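Long-range contact in elongin-C (PDB 5ZB2), which acts as the adaptor of a cullin-3 ubiquitin ligase, linking the cullin to substrate receptors in RNA polymerase II degradation and global genomic repair: residues D18-L22 with E31-S35. Residues are numbered along the deposited sequence; the frame is centred on the assembly and turned at random.
Sequences DFVTL and EISRS
Segments 18-22 and 31-35 pair through extended, antiparallel backbone centred on V20 and I32, their strand axes 145° apart and 4.4 Å at closest approach, as the two arms of the N-terminal β-hairpin of a Skp1/BTB-POZ fold. V20 and I32 make the hydrogen-bonded antiparallel pair: I32 N donates to V20 O at 2.8 Å, and a weaker, more bent bond, also 2.8 Å, runs from V20 N to I32 O. T21 lies opposite E31 as a non-hydrogen-bonded pair with CA atoms 4.4 Å apart, where E31 CA approaches V20 O at 3.3 Å in a CA-H...O contact. Beyond I32 the chain turns into a helix at R34; S33 is its N-cap, with OG accepting a weak bond of 3.4 Å from S35 N. V20 (chi1 t) and I32 (chi1 m) share a face of the sheet with L22, whose CB meets I32 CD1 at 3.4 Å; L58 and V62 of helix 55-71 pack against L22 and I32, respectively. T21 and E31 project from the other face, and the E31 side chain reaches across the strand pair, placing OE1 3.2 Å from F19 CB. R34 (chi1 and chi2 t) brings NE within 3.4 Å of D18 OD1 in a long, weakly hydrogen-bonded salt bridge. Backbone pairing and buried aliphatic contacts thus join the hairpin arms, while the exposed charge pair links D18, the first ordered residue, to helix 34-37.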
ATOM      1  N   ASP B  18      17.357  51.518  21.852  1.00120.49           N
ATOM      2  CA  ASP B  18      16.195  50.648  21.978  1.00125.57           C
ATOM      3  C   ASP B  18      16.360  49.403  21.109  1.00126.93           C
ATOM      4  O   ASP B  18      15.616  49.203  20.148  1.00123.61           O
ATOM      5  CB  ASP B  18      14.919  51.400  21.589  1.00125.77           C
ATOM      6  CG  ASP B  18      13.659  50.620  21.911  1.00132.34           C
ATOM      7  OD1 ASP B  18      13.612  49.983  22.985  1.00131.15           O
ATOM      8  OD2 ASP B  18      12.716  50.644  21.092  1.00133.47           O
ATOM      9  N   PHE B  19      17.340  48.569  21.455  1.00122.66           N
ATOM     10  CA  PHE B  19      17.645  47.352  20.715  1.00118.02           C
ATOM     11  C   PHE B  19      17.812  46.192  21.689  1.00116.86           C
ATOM     12  O   PHE B  19      17.773  46.361  22.912  1.00113.85           O
ATOM     13  CB  PHE B  19      18.914  47.517  19.863  1.00118.55           C
ATOM     14  CG  PHE B  19      18.730  48.365  18.629  1.00123.56           C
ATOM     15  CD1 PHE B  19      17.500  48.457  17.994  1.00125.88           C
ATOM     16  CD2 PHE B  19      19.802  49.062  18.095  1.00128.29           C
ATOM     17  CE1 PHE B  19      17.343  49.233  16.860  1.00124.13           C
ATOM     18  CE2 PHE B  19      19.651  49.840  16.962  1.00129.52           C
ATOM     19  CZ  PHE B  19      18.420  49.925  16.344  1.00127.94           C
ATOM     20  N   VAL B  20      18.001  45.000  21.127  1.00116.22           N
ATOM     21  CA  VAL B  20      18.227  43.780  21.894  1.00118.07           C
ATOM     22  C   VAL B  20      19.303  42.973  21.181  1.00119.87           C
ATOM     23  O   VAL B  20      19.198  42.718  19.976  1.00117.87           O
ATOM     24  CB  VAL B  20      16.937  42.950  22.048  1.00117.40           C
ATOM     25  CG1 VAL B  20      17.216  41.652  22.800  1.00115.58           C
ATOM     26  CG2 VAL B  20      15.866  43.763  22.761  1.00120.04           C
ATOM     27  N   THR B  21      20.331  42.570  21.921  1.00125.59           N
ATOM     28  CA  THR B  21      21.437  41.827  21.336  1.00133.86           C
ATOM     29  C   THR B  21      21.107  40.342  21.248  1.00132.47           C
ATOM     30  O   THR B  21      20.292  39.815  22.012  1.00127.17           O
ATOM     31  CB  THR B  21      22.717  42.023  22.153  1.00148.37           C
ATOM     32  OG1 THR B  21      23.779  41.258  21.569  1.00142.88           O
ATOM     33  CG2 THR B  21      22.521  41.586  23.600  1.00133.33           C
ATOM     34  N   LEU B  22      21.756  39.667  20.301  1.00139.48           N
ATOM     35  CA  LEU B  22      21.524  38.248  20.063  1.00139.63           C
ATOM     36  C   LEU B  22      22.822  37.611  19.590  1.00128.28           C
ATOM     37  O   LEU B  22      23.456  38.111  18.656  1.00127.23           O
ATOM     38  CB  LEU B  22      20.417  38.039  19.023  1.00128.72           C
ATOM     39  CG  LEU B  22      19.892  36.610  18.875  1.00120.81           C
ATOM     40  CD1 LEU B  22      19.119  36.202  20.118  1.00116.17           C
ATOM     41  CD2 LEU B  22      19.027  36.482  17.633  1.00109.40           C
ATOM     42  N   GLU B  31      21.781  42.418  16.473  1.00116.27           N
ATOM     43  CA  GLU B  31      20.883  43.297  17.207  1.00115.77           C
ATOM     44  C   GLU B  31      19.511  43.294  16.549  1.00108.89           C
ATOM     45  O   GLU B  31      19.399  43.215  15.321  1.00104.06           O
ATOM     46  CB  GLU B  31      21.426  44.727  17.268  1.00133.54           C
ATOM     47  CG  GLU B  31      22.758  44.856  17.988  1.00132.58           C
ATOM     48  CD  GLU B  31      22.922  46.197  18.679  1.00124.45           C
ATOM     49  OE1 GLU B  31      21.963  46.651  19.338  1.00121.84           O
ATOM     50  OE2 GLU B  31      24.009  46.801  18.559  1.00117.60           O
ATOM     51  N   ILE B  32      18.469  43.380  17.373  1.00108.14           N
ATOM     52  CA  ILE B  32      17.091  43.325  16.902  1.00105.50           C
ATOM     53  C   ILE B  32      16.279  44.361  17.664  1.00106.96           C
ATOM     54  O   ILE B  32      16.451  44.534  18.875  1.00108.74           O
ATOM     55  CB  ILE B  32      16.477  41.920  17.081  1.00103.05           C
ATOM     56  CG1 ILE B  32      17.414  40.842  16.535  1.00100.88           C
ATOM     57  CG2 ILE B  32      15.125  41.837  16.386  1.00 98.21           C
ATOM     58  CD1 ILE B  32      18.404  40.303  17.555  1.00106.64           C
ATOM     59  N   SER B  33      15.393  45.052  16.950  1.00105.70           N
ATOM     60  CA  SER B  33      14.473  45.975  17.596  1.00106.59           C
ATOM     61  C   SER B  33      13.670  45.244  18.664  1.00107.59           C
ATOM     62  O   SER B  33      13.125  44.166  18.414  1.00106.89           O
ATOM     63  CB  SER B  33      13.535  46.598  16.562  1.00104.54           C
ATOM     64  OG  SER B  33      12.534  47.380  17.190  1.00105.16           O
ATOM     65  N   ARG B  34      13.606  45.831  19.860  1.00111.09           N
ATOM     66  CA  ARG B  34      12.860  45.204  20.946  1.00114.94           C
ATOM     67  C   ARG B  34      11.430  44.900  20.521  1.00109.69           C
ATOM     68  O   ARG B  34      10.855  43.882  20.922  1.00111.79           O
ATOM     69  CB  ARG B  34      12.875  46.103  22.183  1.00124.07           C
ATOM     70  CG  ARG B  34      12.270  45.457  23.422  1.00124.88           C
ATOM     71  CD  ARG B  34      12.375  46.368  24.633  1.00138.78           C
ATOM     72  NE  ARG B  34      11.626  47.612  24.457  1.00157.42           N
ATOM     73  CZ  ARG B  34      10.347  47.779  24.781  1.00143.85           C
ATOM     74  NH1 ARG B  34       9.645  46.782  25.308  1.00140.80           N
ATOM     75  NH2 ARG B  34       9.764  48.951  24.577  1.00132.80           N
ATOM     76  N   SER B  35      10.840  45.773  19.700  1.00105.45           N
ATOM     77  CA  SER B  35       9.494  45.522  19.199  1.00102.81           C
ATOM     78  C   SER B  35       9.472  44.364  18.209  1.00101.35           C
ATOM     79  O   SER B  35       8.450  43.682  18.077  1.00 98.04           O
ATOM     80  CB  SER B  35       8.934  46.785  18.548  1.00101.02           C
ATOM     81  OG  SER B  35       7.604  46.581  18.107  1.00122.17           O
TER